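Local coordinates for Two-component system response regulator/GGDEF domain protein (Aeromonas salmonicida, PDB 3LUF) that probably makes the second messenger cyclic di-GMP from two GTP molecules through a GGDEF domain, with the two receiver domains of this construct as its regulatory part, at residues 128-133 / 177-182; 135-140 / 153-158; 173-178 / 200-205. All coordinates share one frame; numbering follows the deposited sequence.

Contact 1: residues 128-133 / 177-182; sequences LVVDDS and YYMPEI. With MG (magnesium ion), chain F.
The side chain of M179, a selenomethionine in this crystal, lies across V130 at about a right angle, with its SE 3.7 Å from V130 CG1. A bend at its third torsion (chi3 -67°) brings CE back over the same methyl. Nearer the metal, CG of M179 rests 3.5 Å from D132 OD1, and CD of the P180 ring comes within 3.4 Å of D132 OD2, so the carboxylate is flanked by aliphatic groups.

D132 OD1 binds the magnesium ion at 2.0 Å, and the carbonyl oxygen Y178 O binds it at 2.1 Å. These two acceptors share no hydrogen bond; the cation holds them together, with D132 OD1 and Y178 O 2.9 Å apart. D176 and three waters complete six ligands. Water 2 also donates to D132 OD2, tying the second carboxylate oxygen to the coordination shell. D131 acts from the second shell: its OD1 accepts from water 1 and, in an Asx turn, from S133 N, which approaches 44° out of the carboxylate plane. Its OD2 is hydrogen-bonded to S136 OG.

This is the acidic metal pocket of a CheY-like receiver domain. It lies where strand 126-130 ends, beside strand 172-176, whose L174 is joined to V130 by backbone hydrogen bonding; helix 157-166 packs A160 against V130 and A157 against I182.

Contact 2: residues 135-140 / 153-158; sequences TSRHRT and EASHAR
Within the beta-alpha-beta unit of strand 126-130, helix 134-145 and strand 150-154, R137 of the helix grips E153 of the second strand. Its NE donates to E153 OE1 in a salt bridge of 2.7 Å, with an N-H...O angle of 170°. The acceptor lies in the guanidinium plane, although the carboxylate itself is turned 37° from that plane. R137 is extended as far as CD and then bends (chi3 73°), which sets NE on the side of the glutamate.

H138, the next residue of the helix, adds only a weak bond, from NE2 at the edge of its ring to the same E153 OE1 at 3.3 Å. One carboxylate oxygen thus serves two donors from consecutive residues, in a right-handed crossover whose helix covers one side of the parallel receiver-domain sheet. S155, just past the strand, approaches R137 differently: in the conformer described, its OG sits 3.3 Å above the guanidinium plane, over the centre at CZ, without a hydrogen bond to R137. R137 NH1 bonds D131 O beside the metal pocket, while A154 O lies 3.5 Å from R137 CD.

Contact 3: residues 173-178 / 200-205; sequences VLVDYY and LAIIGI. With MG (magnesium ion), chain F.
In the conformer described, V173 CG2 lies 3.8 Å from L200 CD1, with CD2 also in contact. On the same face of the sheet, V175 CG2 approaches I202 CG2 at 4.1 Å, the two side chains crossing obliquely; V175 itself is bridged with G204, which has no side chain. The other face carries L174, I203 and I205. Here CG1 of I205 stands anti to its carbonyl carbon (chi1 -55°), and the chain continues to CD1, 3.9 Å from L174 CB.

Between these two layers, strands 173-176 and 201-205 run parallel at 21°. V173 N donates to A201 O, I203 N to V173 O at 2.8 Å, V175 N to I203 O and I205 N to V175 O, with CA-H...O contacts from I202 and L174 between them. The last bond is weak: Y177 N to I205 O, 3.1 Å; I205 O also receives Y217 OH.

At the D176-I205 pair the character changes. D176 OD2 binds magnesium at 2.0 Å, while D176 OD1 accepts a 2.6 Å bond from water 3, itself a metal ligand; both carboxylate oxygens are thereby held. Regular backbone bonding, packed on both faces by aliphatic side chains, sets the strand as far as V175; D176, the predicted phosphorylation site, follows, bonded through its backbone to V130, and meets the cation at the C-terminal ends of the strands, as in other receiver domains.

All three contacts belong to the second receiver domain and to one parallel sheet. Contact 3 is the buried one, built from backbone bonds between central strands and from aliphatic packing on both faces. Contacts 1 and 2 are only partly buried and depend on charge, the first through a metal ion and the second through a salt bridge. Contacts 1 and 3 share Y177, Y178 and the magnesium ion, and between them D132 and D176 bring like-charged oxygens together around it. Contact 2 stands one step back: A154 pairs with V129 through the backbone, linking edge strand 150-154 to the strand leading into the pocket.

Contact 1: residues 128-133 / 177-182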
loop_
_atom_site.group_PDB
_atom_site.type_symbol
_atom_site.label_atom_id
_atom_site.label_comp_id
_atom_site.label_asym_id
_atom_site.label_seq_id
_atom_site.Cartn_x
_atom_site.Cartn_y
_atom_site.Cartn_z
ATOM N N LEU B 128 -4.272 11.418 -12.190
ATOM C CA LEU B 128 -4.145 11.207 -13.633
ATOM C C LEU B 128 -4.053 9.726 -13.933
ATOM O O LEU B 128 -3.269 9.006 -13.298
ATOM C CB LEU B 128 -2.886 11.917 -14.159
ATOM C CG LEU B 128 -2.438 11.684 -15.617
ATOM C CD1 LEU B 128 -3.538 12.047 -16.641
ATOM C CD2 LEU B 128 -1.107 12.406 -15.933
ATOM N N VAL B 129 -4.875 9.245 -14.874
ATOM C CA VAL B 129 -4.796 7.855 -15.334
ATOM C C VAL B 129 -4.157 7.846 -16.730
ATOM O O VAL B 129 -4.632 8.559 -17.607
ATOM C CB VAL B 129 -6.211 7.175 -15.436
ATOM C CG1 VAL B 129 -6.069 5.732 -15.939
ATOM C CG2 VAL B 129 -6.919 7.212 -14.086
ATOM N N VAL B 130 -3.066 7.089 -16.880
ATOM C CA VAL B 130 -2.329 6.931 -18.157
ATOM C C VAL B 130 -2.430 5.478 -18.601
ATOM O O VAL B 130 -1.926 4.548 -17.947
ATOM C CB VAL B 130 -0.848 7.305 -18.033
ATOM C CG1 VAL B 130 -0.204 7.388 -19.409
ATOM C CG2 VAL B 130 -0.705 8.636 -17.315
ATOM N N ASP B 131 -3.067 5.280 -19.747
ATOM C CA ASP B 131 -3.414 3.948 -20.214
ATOM C C ASP B 131 -3.782 4.096 -21.670
ATOM O O ASP B 131 -4.582 4.950 -22.006
ATOM C CB ASP B 131 -4.662 3.448 -19.460
ATOM C CG ASP B 131 -4.991 1.987 -19.745
ATOM O OD1 ASP B 131 -4.576 1.448 -20.798
ATOM O OD2 ASP B 131 -5.667 1.364 -18.903
ATOM N N ASP B 132 -3.179 3.279 -22.517
ATOM C CA ASP B 132 -3.398 3.413 -23.972
ATOM C C ASP B 132 -4.658 2.712 -24.489
ATOM O O ASP B 132 -5.050 2.905 -25.646
ATOM C CB ASP B 132 -2.174 2.956 -24.752
ATOM C CG ASP B 132 -1.845 1.513 -24.511
ATOM O OD1 ASP B 132 -1.784 1.079 -23.339
ATOM O OD2 ASP B 132 -1.629 0.799 -25.504
ATOM N N SER B 133 -5.276 1.899 -23.650
ATOM C CA SER B 133 -6.572 1.298 -24.003
ATOM C C SER B 133 -7.741 2.092 -23.416
ATOM O O SER B 133 -7.874 2.195 -22.192
ATOM C CB SER B 133 -6.626 -0.139 -23.505
ATOM O OG SER B 133 -5.522 -0.872 -23.991
ATOM N N TYR B 177 1.991 0.003 -17.919
ATOM C CA TYR B 177 3.284 -0.302 -18.477
ATOM C C TYR B 177 3.269 -0.383 -20.015
ATOM O O TYR B 177 4.061 0.282 -20.680
ATOM C CB TYR B 177 3.897 -1.559 -17.868
ATOM C CG TYR B 177 5.102 -2.003 -18.663
ATOM C CD1 TYR B 177 6.331 -1.379 -18.503
ATOM C CD2 TYR B 177 4.988 -3.006 -19.625
ATOM C CE1 TYR B 177 7.432 -1.771 -19.250
ATOM C CE2 TYR B 177 6.090 -3.400 -20.384
ATOM C CZ TYR B 177 7.298 -2.788 -20.186
ATOM O OH TYR B 177 8.389 -3.187 -20.936
ATOM N N TYR B 178 2.378 -1.183 -20.591
ATOM C CA TYR B 178 2.534 -1.490 -22.006
ATOM C C TYR B 178 1.823 -0.470 -22.871
ATOM O O TYR B 178 0.600 -0.469 -22.977
ATOM C CB TYR B 178 2.111 -2.938 -22.317
ATOM C CG TYR B 178 2.456 -3.376 -23.711
ATOM C CD1 TYR B 178 3.712 -3.098 -24.267
ATOM C CD2 TYR B 178 1.526 -4.066 -24.490
ATOM C CE1 TYR B 178 4.033 -3.497 -25.570
ATOM C CE2 TYR B 178 1.832 -4.463 -25.789
ATOM C CZ TYR B 178 3.083 -4.187 -26.318
ATOM O OH TYR B 178 3.371 -4.593 -27.608
HETATM N N MSE B 179 2.611 0.429 -23.447
HETATM C CA MSE B 179 2.088 1.518 -24.270
HETATM C C MSE B 179 3.023 1.675 -25.451
HETATM O O MSE B 179 4.193 1.394 -25.316
HETATM C CB MSE B 179 2.046 2.836 -23.481
HETATM C CG MSE B 179 1.042 2.806 -22.304
HETATM SE SE MSE B 179 0.671 4.508 -21.476
HETATM C CE MSE B 179 2.461 4.850 -20.679
ATOM N N PRO B 180 2.498 2.124 -26.599
ATOM C CA PRO B 180 3.426 2.319 -27.725
ATOM C C PRO B 180 4.380 3.515 -27.514
ATOM O O PRO B 180 4.040 4.478 -26.792
ATOM C CB PRO B 180 2.494 2.510 -28.931
ATOM C CG PRO B 180 1.139 2.997 -28.329
ATOM C CD PRO B 180 1.079 2.323 -26.970
ATOM N N GLU B 181 5.580 3.386 -28.084
ATOM C CA GLU B 181 6.618 4.431 -28.167
ATOM C C GLU B 181 7.391 4.672 -26.871
ATOM O O GLU B 181 8.621 4.565 -26.829
ATOM C CB GLU B 181 6.039 5.755 -28.693
ATOM C CG GLU B 181 7.137 6.658 -29.267
ATOM C CD GLU B 181 6.810 8.150 -29.275
ATOM O OE1 GLU B 181 5.675 8.575 -28.942
ATOM O OE2 GLU B 181 7.739 8.911 -29.629
ATOM N N ILE B 182 6.658 5.006 -25.809
ATOM C CA ILE B 182 7.247 5.274 -24.504
ATOM C C ILE B 182 6.482 4.431 -23.485
ATOM O O ILE B 182 5.309 4.688 -23.236
ATOM C CB ILE B 182 7.127 6.783 -24.140
ATOM C CG1 ILE B 182 7.792 7.636 -25.227
ATOM C CG2 ILE B 182 7.734 7.076 -22.743
ATOM C CD1 ILE B 182 7.374 9.089 -25.230
HETATM MG MG MG F . -1.410 -0.606 -22.401
HETATM O O HOH W 1 -3.473 -0.696 -21.951
HETATM O O HOH W 2 -1.744 -1.838 -24.100
HETATM O O HOH W 3 -1.180 -2.297 -21.153
#

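Contact 2: residues 135-140 / 153-158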
loop_
_atom_site.group_PDB
_atom_site.type_symbol
_atom_site.label_atom_id
_atom_site.label_comp_id
_atom_site.label_asym_id
_atom_site.label_seq_id
_atom_site.Cartn_x
_atom_site.Cartn_y
_atom_site.Cartn_z
ATOM N N THR B 135 -10.804 1.276 -23.119
ATOM C CA THR B 135 -11.622 0.400 -22.259
ATOM C C THR B 135 -11.114 0.329 -20.826
ATOM O O THR B 135 -11.859 0.599 -19.880
ATOM C CB THR B 135 -11.736 -1.039 -22.855
ATOM O OG1 THR B 135 -12.429 -0.965 -24.104
ATOM C CG2 THR B 135 -12.493 -1.997 -21.915
ATOM N N SER B 136 -9.856 -0.054 -20.647
ATOM C CA SER B 136 -9.345 -0.094 -19.289
ATOM C C SER B 136 -9.172 1.321 -18.741
ATOM O O SER B 136 -9.425 1.544 -17.556
ATOM C CB SER B 136 -8.082 -0.928 -19.176
ATOM O OG SER B 136 -7.132 -0.492 -20.129
ATOM N N ARG B 137 -8.766 2.274 -19.591
ATOM C CA ARG B 137 -8.596 3.663 -19.142
ATOM C C ARG B 137 -9.903 4.220 -18.570
ATOM O O ARG B 137 -9.914 4.804 -17.479
ATOM C CB ARG B 137 -8.056 4.587 -20.257
ATOM C CG ARG B 137 -7.841 6.049 -19.826
ATOM C CD ARG B 137 -7.112 6.842 -20.907
ATOM N NE ARG B 137 -7.976 7.129 -22.051
ATOM C CZ ARG B 137 -7.938 6.516 -23.240
ATOM N NH1 ARG B 137 -7.058 5.558 -23.528
ATOM N NH2 ARG B 137 -8.825 6.883 -24.168
ATOM N N HIS B 138 -11.005 4.031 -19.303
ATOM C CA HIS B 138 -12.316 4.521 -18.836
ATOM C C HIS B 138 -12.852 3.777 -17.613
ATOM O O HIS B 138 -13.529 4.372 -16.776
ATOM C CB HIS B 138 -13.335 4.545 -19.990
ATOM C CG HIS B 138 -13.105 5.666 -20.957
ATOM N ND1 HIS B 138 -14.000 5.995 -21.954
ATOM C CD2 HIS B 138 -12.072 6.538 -21.077
ATOM C CE1 HIS B 138 -13.532 7.024 -22.638
ATOM N NE2 HIS B 138 -12.365 7.375 -22.124
ATOM N N ARG B 139 -12.534 2.494 -17.506
ATOM C CA ARG B 139 -12.957 1.722 -16.352
ATOM C C ARG B 139 -12.262 2.255 -15.099
ATOM O O ARG B 139 -12.894 2.446 -14.062
ATOM C CB ARG B 139 -12.640 0.235 -16.537
ATOM C CG ARG B 139 -12.957 -0.589 -15.303
ATOM C CD ARG B 139 -12.855 -2.084 -15.536
ATOM N NE ARG B 139 -11.476 -2.518 -15.744
ATOM C CZ ARG B 139 -11.002 -3.003 -16.896
ATOM N NH1 ARG B 139 -11.793 -3.123 -17.965
ATOM N NH2 ARG B 139 -9.733 -3.381 -16.978
ATOM N N THR B 140 -10.959 2.518 -15.216
ATOM C CA THR B 140 -10.190 2.966 -14.068
ATOM C C THR B 140 -10.647 4.363 -13.671
ATOM O O THR B 140 -10.788 4.654 -12.480
ATOM C CB THR B 140 -8.678 2.958 -14.395
ATOM O OG1 THR B 140 -8.291 1.622 -14.697
ATOM C CG2 THR B 140 -7.865 3.419 -13.224
ATOM N N GLU B 153 -7.378 12.203 -17.747
ATOM C CA GLU B 153 -6.976 11.024 -18.512
ATOM C C GLU B 153 -5.933 11.332 -19.595
ATOM O O GLU B 153 -5.870 12.457 -20.137
ATOM C CB GLU B 153 -8.198 10.289 -19.126
ATOM C CG GLU B 153 -8.917 11.096 -20.207
ATOM C CD GLU B 153 -9.945 10.297 -21.035
ATOM O OE1 GLU B 153 -9.668 9.145 -21.476
ATOM O OE2 GLU B 153 -11.035 10.868 -21.254
ATOM N N ALA B 154 -5.138 10.328 -19.888
ATOM C CA ALA B 154 -4.104 10.391 -20.909
ATOM C C ALA B 154 -3.954 9.039 -21.588
ATOM O O ALA B 154 -3.849 7.979 -20.945
ATOM C CB ALA B 154 -2.749 10.855 -20.295
ATOM N N SER B 155 -3.902 9.073 -22.913
ATOM C CA SER B 155 -3.867 7.829 -23.688
ATOM C C SER B 155 -2.457 7.363 -24.020
ATOM O O SER B 155 -2.262 6.290 -24.584
ATOM C CB SER B 155 -4.701 7.967 -24.976
ATOM O OG SER B 155 -5.911 8.654 -24.725
ATOM N N HIS B 156 -1.465 8.163 -23.653
ATOM C CA HIS B 156 -0.065 7.790 -23.872
ATOM C C HIS B 156 0.849 8.716 -23.079
ATOM O O HIS B 156 0.388 9.691 -22.503
ATOM C CB HIS B 156 0.313 7.781 -25.360
ATOM C CG HIS B 156 -0.174 8.965 -26.131
ATOM N ND1 HIS B 156 0.252 10.252 -25.880
ATOM C CD2 HIS B 156 -1.018 9.049 -27.193
ATOM C CE1 HIS B 156 -0.323 11.082 -26.737
ATOM N NE2 HIS B 156 -1.101 10.376 -27.545
ATOM N N ALA B 157 2.132 8.385 -23.028
ATOM C CA ALA B 157 3.066 9.168 -22.221
ATOM C C ALA B 157 3.149 10.606 -22.656
ATOM O O ALA B 157 3.187 11.505 -21.819
ATOM C CB ALA B 157 4.445 8.541 -22.235
ATOM N N ARG B 158 3.196 10.823 -23.969
ATOM C CA ARG B 158 3.237 12.184 -24.487
ATOM C C ARG B 158 2.076 13.048 -23.943
ATOM O O ARG B 158 2.295 14.150 -23.435
ATOM C CB ARG B 158 3.288 12.103 -26.016
ATOM C CG ARG B 158 3.316 13.362 -26.782
ATOM C CD ARG B 158 3.389 12.975 -28.293
ATOM N NE ARG B 158 4.562 12.137 -28.597
ATOM C CZ ARG B 158 5.752 12.642 -28.920
ATOM N NH1 ARG B 158 5.883 13.956 -29.005
ATOM N NH2 ARG B 158 6.788 11.863 -29.189
#

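Contact 3: residues 173-178 / 200-205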
loop_
_atom_site.group_PDB
_atom_site.type_symbol
_atom_site.label_atom_id
_atom_site.label_comp_id
_atom_site.label_asym_id
_atom_site.label_seq_id
_atom_site.Cartn_x
_atom_site.Cartn_y
_atom_site.Cartn_z
ATOM N N VAL B 173 -0.425 9.776 -10.091
ATOM C CA VAL B 173 -0.490 9.257 -11.445
ATOM C C VAL B 173 -0.528 7.739 -11.371
ATOM O O VAL B 173 0.267 7.129 -10.632
ATOM C CB VAL B 173 0.735 9.645 -12.305
ATOM C CG1 VAL B 173 0.503 9.152 -13.744
ATOM C CG2 VAL B 173 0.993 11.149 -12.288
ATOM N N LEU B 174 -1.469 7.130 -12.112
ATOM C CA LEU B 174 -1.510 5.685 -12.306
ATOM C C LEU B 174 -1.061 5.386 -13.728
ATOM O O LEU B 174 -1.609 5.926 -14.676
ATOM C CB LEU B 174 -2.923 5.144 -12.068
ATOM C CG LEU B 174 -3.565 5.380 -10.680
ATOM C CD1 LEU B 174 -4.179 6.781 -10.540
ATOM C CD2 LEU B 174 -4.676 4.381 -10.515
ATOM N N VAL B 175 -0.067 4.516 -13.866
ATOM C CA VAL B 175 0.681 4.349 -15.129
ATOM C C VAL B 175 0.655 2.912 -15.635
ATOM O O VAL B 175 1.170 2.021 -14.998
ATOM C CB VAL B 175 2.165 4.776 -14.946
ATOM C CG1 VAL B 175 2.915 4.635 -16.272
ATOM C CG2 VAL B 175 2.241 6.217 -14.489
ATOM N N ASP B 176 0.075 2.733 -16.816
ATOM C CA ASP B 176 0.098 1.481 -17.553
ATOM C C ASP B 176 1.491 1.225 -18.092
ATOM O O ASP B 176 2.105 2.108 -18.707
ATOM C CB ASP B 176 -0.892 1.615 -18.722
ATOM C CG ASP B 176 -0.954 0.379 -19.609
ATOM O OD1 ASP B 176 -0.769 -0.750 -19.117
ATOM O OD2 ASP B 176 -1.192 0.574 -20.821
ATOM N N TYR B 177 1.991 0.003 -17.919
ATOM C CA TYR B 177 3.284 -0.302 -18.477
ATOM C C TYR B 177 3.269 -0.383 -20.015
ATOM O O TYR B 177 4.061 0.282 -20.680
ATOM C CB TYR B 177 3.897 -1.559 -17.868
ATOM C CG TYR B 177 5.102 -2.003 -18.663
ATOM C CD1 TYR B 177 6.331 -1.379 -18.503
ATOM C CD2 TYR B 177 4.988 -3.006 -19.625
ATOM C CE1 TYR B 177 7.432 -1.771 -19.250
ATOM C CE2 TYR B 177 6.090 -3.400 -20.384
ATOM C CZ TYR B 177 7.298 -2.788 -20.186
ATOM O OH TYR B 177 8.389 -3.187 -20.936
ATOM N N TYR B 178 2.378 -1.183 -20.591
ATOM C CA TYR B 178 2.534 -1.490 -22.006
ATOM C C TYR B 178 1.823 -0.470 -22.871
ATOM O O TYR B 178 0.600 -0.469 -22.977
ATOM C CB TYR B 178 2.111 -2.938 -22.317
ATOM C CG TYR B 178 2.456 -3.376 -23.711
ATOM C CD1 TYR B 178 3.712 -3.098 -24.267
ATOM C CD2 TYR B 178 1.526 -4.066 -24.490
ATOM C CE1 TYR B 178 4.033 -3.497 -25.570
ATOM C CE2 TYR B 178 1.832 -4.463 -25.789
ATOM C CZ TYR B 178 3.083 -4.187 -26.318
ATOM O OH TYR B 178 3.371 -4.593 -27.608
ATOM N N LEU B 200 4.828 14.023 -6.306
ATOM C CA LEU B 200 3.961 13.376 -7.274
ATOM C C LEU B 200 3.990 11.874 -7.018
ATOM O O LEU B 200 4.998 11.236 -7.349
ATOM C CB LEU B 200 4.455 13.693 -8.712
ATOM C CG LEU B 200 3.584 13.162 -9.856
ATOM C CD1 LEU B 200 2.173 13.824 -9.800
ATOM C CD2 LEU B 200 4.218 13.275 -11.261
ATOM N N ALA B 201 2.905 11.305 -6.486
ATOM C CA ALA B 201 2.877 9.846 -6.204
ATOM C C ALA B 201 2.618 9.101 -7.514
ATOM O O ALA B 201 1.873 9.584 -8.361
ATOM C CB ALA B 201 1.818 9.507 -5.184
ATOM N N ILE B 202 3.268 7.965 -7.701
ATOM C CA ILE B 202 3.033 7.185 -8.903
ATOM C C ILE B 202 2.732 5.772 -8.491
ATOM O O ILE B 202 3.476 5.186 -7.692
ATOM C CB ILE B 202 4.280 7.183 -9.791
ATOM C CG1 ILE B 202 4.586 8.609 -10.271
ATOM C CG2 ILE B 202 4.164 6.125 -10.924
ATOM C CD1 ILE B 202 6.022 8.708 -10.824
ATOM N N ILE B 203 1.612 5.240 -8.986
ATOM C CA ILE B 203 1.340 3.800 -8.864
ATOM C C ILE B 203 1.567 3.159 -10.224
ATOM O O ILE B 203 0.896 3.514 -11.225
ATOM C CB ILE B 203 -0.113 3.499 -8.413
ATOM C CG1 ILE B 203 -0.416 4.252 -7.094
ATOM C CG2 ILE B 203 -0.312 1.985 -8.277
ATOM C CD1 ILE B 203 -1.940 4.254 -6.670
ATOM N N GLY B 204 2.493 2.223 -10.258
ATOM C CA GLY B 204 2.834 1.551 -11.520
ATOM C C GLY B 204 1.913 0.356 -11.712
ATOM O O GLY B 204 1.872 -0.529 -10.849
ATOM N N ILE B 205 1.170 0.324 -12.817
ATOM C CA ILE B 205 0.299 -0.801 -13.150
ATOM C C ILE B 205 0.970 -1.728 -14.159
ATOM O O ILE B 205 1.523 -1.278 -15.161
ATOM C CB ILE B 205 -1.081 -0.338 -13.676
ATOM C CG1 ILE B 205 -1.733 0.615 -12.663
ATOM C CG2 ILE B 205 -1.986 -1.589 -13.897
ATOM C CD1 ILE B 205 -2.978 1.390 -13.188
HETATM MG MG MG F . -1.410 -0.606 -22.401
HETATM O O HOH W 3 -1.180 -2.297 -21.153
HETATM O O HOH W 2 -1.744 -1.838 -24.100
HETATM O O HOH W 1 -3.473 -0.696 -21.951
#